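PDB 4CUA: beta-galactosidase from Streptococcus pneumoniae, which hydrolyses beta-galactosides and, through carbohydrate-binding modules such as the one crystallised here, probably also attaches to glycans. Local coordinates for residues A[97-102]-A[129-134]; A[133-138]-A[147-152]. One frame throughout, in Å; residues are numbered along the deposited sequence. Where two conformers were deposited one is given.

Contact 1: residues A[97-102]-A[129-134]; sequences IEYYVG and KPVTNL
Lys129 O takes one hydrogen bond, from Tyr99 N at 2.8 Å, with a weaker CA-H...O contact from Glu98 CA to Lys129 O at 3.2 Å beside it. The return bond from Lys129 N to Tyr99 O, 3.0 Å, completes the antiparallel hydrogen-bonded pair. One step on, Pro130 stands opposite Glu98 in a non-hydrogen-bonded pair. The two illustrate a general rule of antiparallel pairing, that the two kinds of pair alternate, and here the missing N-H of the proline costs no bond to strand 94-100. Val131 N then reaches Ile97 O at 2.9 Å.

Tyr99 and Lys129 share one side of the sheet. Tyr99 CG lies between the backbone N and the carbonyl carbon (chi1 69°), on the side of Lys129; ring atom CE1 is 3.8 Å from Lys129 CB, while Pro130 O lies at the ring edge, near its plane. The extended lysine passes both methyls of Val101 at about a right angle, its CG 4.0 Å from Val101 CG2. At the other end, Ile97 divides its contacts: CG2 meets Val131 CG1 at 3.9 Å, and CD1 meets Leu134 CD1, also at 3.9 Å. In one of its two conformers, Glu98 forms salt bridges to Arg159 and Arg161 of strand 157-163. A short strand thus pairs antiparallel with strand 94-100, as suits the beta-sandwich of galactose-binding-like domains.

Contact 2: residues A[133-138]-A[147-152]; sequences NLKAPA and HFSFDK
Lys135 and Ser149 carry the backbone bonding, in a single antiparallel bridge. Lys135 N donates to Ser149 O at 2.7 Å, almost straight at 175°, and Ser149 N returns a bond to Lys135 O at 3.0 Å. CA-H...O contacts from Leu134 CA and Phe148 CA reach these same two carbonyl oxygens.

The direct side-chain bond is at the Asn133 end. Asn133 ND2 gives a hydrogen to the syn lone pair of Asp151 OD2 at 2.8 Å; the oxygen lies in the amide plane, although amide and carboxylate planes are turned 62° apart. Thr132 OG1 also bonds to Asp151 OD2, so OD2 accepts two hydrogen bonds. Two waters add bridges: one donates to Asn133 O and weakly to Asp151 OD1, and the other joins Lys135 NZ to Ser149 OG.

Apolar contacts lie on the side of the phenylalanines. Ala136 CB comes to the edge of the Phe148 ring, 3.6 Å from CD1, and Pro137 CD approaches Phe148 CE1 at 3.7 Å. Leu134 CD1 lies 4.1 Å from both Phe148 CB and Phe150 CD2, meeting the latter ring at its edge. The loop segment thus lies antiparallel along strand 145-155 through one isolated bridge, at the rim of the beta-sandwich characteristic of galactose-binding-like domains.

How the contacts relate
Following the chain, strand 94-100 comes first, and contact 1 closes the long, mostly irregular excursion of 26 residues that returns as strand 128-130. The second segment of contact 1 runs directly into the first of contact 2, sharing Asn133 and Leu134; contact 2 then closes a much shorter loop of eight residues. The two closures are therefore consecutive, neither nested nor crossed. Between them the chain passes from the neighbourhood of strand 94-100, itself paired with 157-163, to strand 145-155, which pairs with 70-83. Packing of Ile97 against Phe148 and of Val131 against Phe150 joins the contacts, whose centres are about 11 Å apart.

Contact 1: residues A[97-102]-A[129-134]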
loop_
_atom_site.group_PDB
_atom_site.type_symbol
_atom_site.label_atom_id
_atom_site.label_comp_id
_atom_site.label_asym_id
_atom_site.label_seq_id
_atom_site.Cartn_x
_atom_site.Cartn_y
_atom_site.Cartn_z
ATOM N N ILE A 97 -0.047 -6.756 7.562
ATOM C CA ILE A 97 0.889 -6.653 6.451
ATOM C C ILE A 97 1.175 -8.036 5.873
ATOM O O ILE A 97 1.491 -8.998 6.631
ATOM C CB ILE A 97 2.211 -5.952 6.877
ATOM C CG1 ILE A 97 1.925 -4.550 7.384
ATOM C CG2 ILE A 97 3.219 -5.939 5.751
ATOM C CD1 ILE A 97 3.059 -3.850 8.075
ATOM N N GLU A 98 1.062 -8.163 4.564
ATOM C CA GLU A 98 1.052 -9.444 3.857
ATOM C C GLU A 98 1.945 -9.410 2.663
ATOM O O GLU A 98 2.156 -8.334 2.099
ATOM C CB GLU A 98 -0.402 -9.746 3.409
ATOM C CG GLU A 98 -1.296 -9.992 4.595
ATOM C CD GLU A 98 -2.786 -10.060 4.268
ATOM O OE1 GLU A 98 -3.318 -9.247 3.477
ATOM O OE2 GLU A 98 -3.434 -10.941 4.844
ATOM N N TYR A 99 2.431 -10.575 2.221
ATOM C CA TYR A 99 3.229 -10.703 1.052
ATOM C C TYR A 99 2.725 -11.768 0.116
ATOM O O TYR A 99 2.088 -12.760 0.587
ATOM C CB TYR A 99 4.737 -10.955 1.399
ATOM C CG TYR A 99 5.066 -12.293 2.005
ATOM C CD1 TYR A 99 4.825 -12.547 3.350
ATOM C CD2 TYR A 99 5.633 -13.267 1.238
ATOM C CE1 TYR A 99 5.104 -13.825 3.934
ATOM C CE2 TYR A 99 5.955 -14.496 1.795
ATOM C CZ TYR A 99 5.696 -14.727 3.133
ATOM O OH TYR A 99 5.957 -15.997 3.701
ATOM N N TYR A 100 2.984 -11.592 -1.159
ATOM C CA TYR A 100 2.416 -12.407 -2.192
ATOM C C TYR A 100 3.244 -13.705 -2.303
ATOM O O TYR A 100 4.471 -13.689 -2.470
ATOM C CB TYR A 100 2.353 -11.662 -3.495
ATOM C CG TYR A 100 1.710 -12.417 -4.633
ATOM C CD1 TYR A 100 0.340 -12.419 -4.776
ATOM C CD2 TYR A 100 2.433 -13.218 -5.491
ATOM C CE1 TYR A 100 -0.267 -13.120 -5.780
ATOM C CE2 TYR A 100 1.823 -13.902 -6.529
ATOM C CZ TYR A 100 0.444 -13.901 -6.640
ATOM O OH TYR A 100 -0.166 -14.629 -7.678
ATOM N N VAL A 101 2.511 -14.826 -2.321
ATOM C CA VAL A 101 3.087 -16.171 -2.413
ATOM C C VAL A 101 2.447 -17.010 -3.494
ATOM O O VAL A 101 2.806 -18.201 -3.688
ATOM C CB VAL A 101 2.956 -16.927 -1.050
ATOM C CG1 VAL A 101 3.673 -16.209 0.051
ATOM C CG2 VAL A 101 1.490 -17.166 -0.683
ATOM N N GLY A 102 1.548 -16.453 -4.293
ATOM C CA GLY A 102 0.930 -17.232 -5.359
ATOM C C GLY A 102 1.943 -17.784 -6.331
ATOM O O GLY A 102 2.934 -17.132 -6.668
ATOM N N LYS A 129 0.429 -14.365 2.430
ATOM C CA LYS A 129 0.684 -14.748 3.798
ATOM C C LYS A 129 1.082 -13.546 4.617
ATOM O O LYS A 129 1.643 -12.556 4.024
ATOM C CB LYS A 129 1.844 -15.750 3.887
ATOM C CG LYS A 129 1.514 -17.123 3.286
ATOM C CD LYS A 129 2.575 -18.125 3.707
ATOM C CE LYS A 129 2.256 -19.461 3.066
ATOM N NZ LYS A 129 3.355 -20.418 3.342
ATOM N N PRO A 130 0.834 -13.569 5.921
ATOM C CA PRO A 130 1.250 -12.463 6.755
ATOM C C PRO A 130 2.746 -12.425 6.999
ATOM O O PRO A 130 3.368 -13.461 7.044
ATOM C CB PRO A 130 0.526 -12.668 8.062
ATOM C CG PRO A 130 0.407 -14.178 8.144
ATOM C CD PRO A 130 0.193 -14.645 6.748
ATOM N N VAL A 131 3.327 -11.229 7.058
ATOM C CA VAL A 131 4.711 -11.110 7.424
ATOM C C VAL A 131 4.910 -11.676 8.863
ATOM O O VAL A 131 4.013 -11.709 9.684
ATOM C CB VAL A 131 5.218 -9.671 7.263
ATOM C CG1 VAL A 131 5.094 -9.317 5.789
ATOM C CG2 VAL A 131 4.572 -8.701 8.241
ATOM N N THR A 132 6.138 -12.106 9.137
ATOM C CA THR A 132 6.452 -12.656 10.466
ATOM C C THR A 132 7.400 -11.771 11.252
ATOM O O THR A 132 8.188 -11.049 10.678
ATOM C CB THR A 132 7.063 -14.067 10.309
ATOM O OG1 THR A 132 8.182 -14.078 9.435
ATOM C CG2 THR A 132 6.056 -14.987 9.730
ATOM N N ASN A 133 7.292 -11.839 12.561
ATOM C CA ASN A 133 8.082 -11.057 13.478
ATOM C C ASN A 133 8.063 -9.566 13.150
ATOM O O ASN A 133 9.073 -8.863 13.066
ATOM C CB ASN A 133 9.508 -11.604 13.512
ATOM C CG ASN A 133 9.581 -12.980 14.191
ATOM O OD1 ASN A 133 9.236 -13.097 15.347
ATOM N ND2 ASN A 133 9.900 -13.963 13.431
ATOM N N LEU A 134 6.848 -9.134 12.961
ATOM C CA LEU A 134 6.575 -7.728 12.763
ATOM C C LEU A 134 7.015 -6.885 13.928
ATOM O O LEU A 134 6.679 -7.148 15.087
ATOM C CB LEU A 134 5.083 -7.503 12.533
ATOM C CG LEU A 134 4.704 -6.034 12.220
ATOM C CD1 LEU A 134 5.258 -5.495 10.912
ATOM C CD2 LEU A 134 3.148 -5.975 12.215
#

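Contact 2: residues A[133-138]-A[147-152]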
loop_
_atom_site.group_PDB
_atom_site.type_symbol
_atom_site.label_atom_id
_atom_site.label_comp_id
_atom_site.label_asym_id
_atom_site.label_seq_id
_atom_site.Cartn_x
_atom_site.Cartn_y
_atom_site.Cartn_z
ATOM N N ASN A 133 7.292 -11.839 12.561
ATOM C CA ASN A 133 8.082 -11.057 13.478
ATOM C C ASN A 133 8.063 -9.566 13.150
ATOM O O ASN A 133 9.073 -8.863 13.066
ATOM C CB ASN A 133 9.508 -11.604 13.512
ATOM C CG ASN A 133 9.581 -12.980 14.191
ATOM O OD1 ASN A 133 9.236 -13.097 15.347
ATOM N ND2 ASN A 133 9.900 -13.963 13.431
ATOM N N LEU A 134 6.848 -9.134 12.961
ATOM C CA LEU A 134 6.575 -7.728 12.763
ATOM C C LEU A 134 7.015 -6.885 13.928
ATOM O O LEU A 134 6.679 -7.148 15.087
ATOM C CB LEU A 134 5.083 -7.503 12.533
ATOM C CG LEU A 134 4.704 -6.034 12.220
ATOM C CD1 LEU A 134 5.258 -5.495 10.912
ATOM C CD2 LEU A 134 3.148 -5.975 12.215
ATOM N N LYS A 135 7.706 -5.808 13.599
ATOM C CA LYS A 135 7.959 -4.748 14.521
ATOM C C LYS A 135 7.223 -3.531 13.943
ATOM O O LYS A 135 7.426 -3.208 12.788
ATOM C CB LYS A 135 9.439 -4.434 14.660
ATOM C CG LYS A 135 10.306 -5.613 15.091
ATOM C CD LYS A 135 11.713 -5.143 15.467
ATOM C CE LYS A 135 12.511 -6.291 16.090
ATOM N NZ LYS A 135 12.896 -7.281 15.048
ATOM N N ALA A 136 6.421 -2.924 14.780
ATOM C CA ALA A 136 5.504 -1.844 14.341
ATOM C C ALA A 136 5.452 -0.827 15.440
ATOM O O ALA A 136 5.721 -1.119 16.609
ATOM C CB ALA A 136 4.117 -2.410 14.131
ATOM N N PRO A 137 5.006 0.384 15.113
ATOM C CA PRO A 137 4.683 1.294 16.175
ATOM C C PRO A 137 3.630 0.765 17.137
ATOM O O PRO A 137 2.714 0.065 16.747
ATOM C CB PRO A 137 4.139 2.555 15.430
ATOM C CG PRO A 137 4.444 2.361 13.992
ATOM C CD PRO A 137 4.631 0.885 13.779
ATOM N N ALA A 138 3.719 1.151 18.415
ATOM C CA ALA A 138 2.725 0.700 19.407
ATOM C C ALA A 138 1.363 1.284 19.118
ATOM O O ALA A 138 0.328 0.664 19.365
ATOM C CB ALA A 138 3.184 1.068 20.836
ATOM N N HIS A 147 6.922 3.360 10.603
ATOM C CA HIS A 147 7.859 2.368 10.096
ATOM C C HIS A 147 7.589 0.972 10.644
ATOM O O HIS A 147 7.366 0.823 11.828
ATOM C CB HIS A 147 9.279 2.794 10.516
ATOM C CG HIS A 147 9.653 4.125 10.017
ATOM N ND1 HIS A 147 9.873 4.368 8.698
ATOM C CD2 HIS A 147 9.780 5.301 10.646
ATOM C CE1 HIS A 147 10.158 5.647 8.521
ATOM N NE2 HIS A 147 10.136 6.228 9.690
ATOM N N PHE A 148 7.588 0.022 9.742
ATOM C CA PHE A 148 7.397 -1.402 9.990
ATOM C C PHE A 148 8.587 -2.190 9.477
ATOM O O PHE A 148 9.197 -1.845 8.478
ATOM C CB PHE A 148 6.143 -1.915 9.231
ATOM C CG PHE A 148 4.891 -1.172 9.548
ATOM C CD1 PHE A 148 4.104 -1.468 10.638
ATOM C CD2 PHE A 148 4.478 -0.131 8.714
ATOM C CE1 PHE A 148 2.934 -0.765 10.909
ATOM C CE2 PHE A 148 3.306 0.558 8.985
ATOM C CZ PHE A 148 2.518 0.244 10.070
ATOM N N SER A 149 8.971 -3.235 10.238
ATOM C CA SER A 149 10.007 -4.148 9.801
ATOM C C SER A 149 9.566 -5.568 10.174
ATOM O O SER A 149 8.750 -5.742 11.080
ATOM C CB SER A 149 11.373 -3.787 10.383
ATOM O OG SER A 149 11.407 -3.906 11.781
ATOM N N PHE A 150 10.055 -6.497 9.402
ATOM C CA PHE A 150 9.625 -7.886 9.481
ATOM C C PHE A 150 10.664 -8.767 8.831
ATOM O O PHE A 150 11.643 -8.339 8.191
ATOM C CB PHE A 150 8.209 -8.062 8.855
ATOM C CG PHE A 150 8.028 -7.361 7.553
ATOM C CD1 PHE A 150 8.461 -7.920 6.396
ATOM C CD2 PHE A 150 7.413 -6.088 7.521
ATOM C CE1 PHE A 150 8.329 -7.265 5.161
ATOM C CE2 PHE A 150 7.299 -5.425 6.306
ATOM C CZ PHE A 150 7.760 -5.994 5.152
ATOM N N ASP A 151 10.514 -10.083 9.040
ATOM C CA ASP A 151 11.444 -10.993 8.429
ATOM C C ASP A 151 11.492 -10.838 6.908
ATOM O O ASP A 151 10.472 -10.755 6.240
ATOM C CB ASP A 151 11.069 -12.439 8.772
ATOM C CG ASP A 151 11.218 -12.775 10.245
ATOM O OD1 ASP A 151 12.073 -12.192 10.987
ATOM O OD2 ASP A 151 10.413 -13.630 10.701
ATOM N N LYS A 152 12.667 -10.827 6.320
ATOM C CA LYS A 152 12.828 -10.743 4.934
ATOM C C LYS A 152 12.085 -11.825 4.135
ATOM O O LYS A 152 12.139 -13.022 4.523
ATOM C CB LYS A 152 14.317 -10.804 4.672
ATOM C CG LYS A 152 14.764 -10.771 3.271
ATOM C CD LYS A 152 16.314 -10.776 3.356
ATOM C CE LYS A 152 16.901 -11.947 4.186
ATOM N NZ LYS A 152 18.411 -11.975 4.361
HETATM O O HOH W 1 11.630 -9.122 12.229
HETATM O O HOH W 2 12.845 -6.525 12.042
#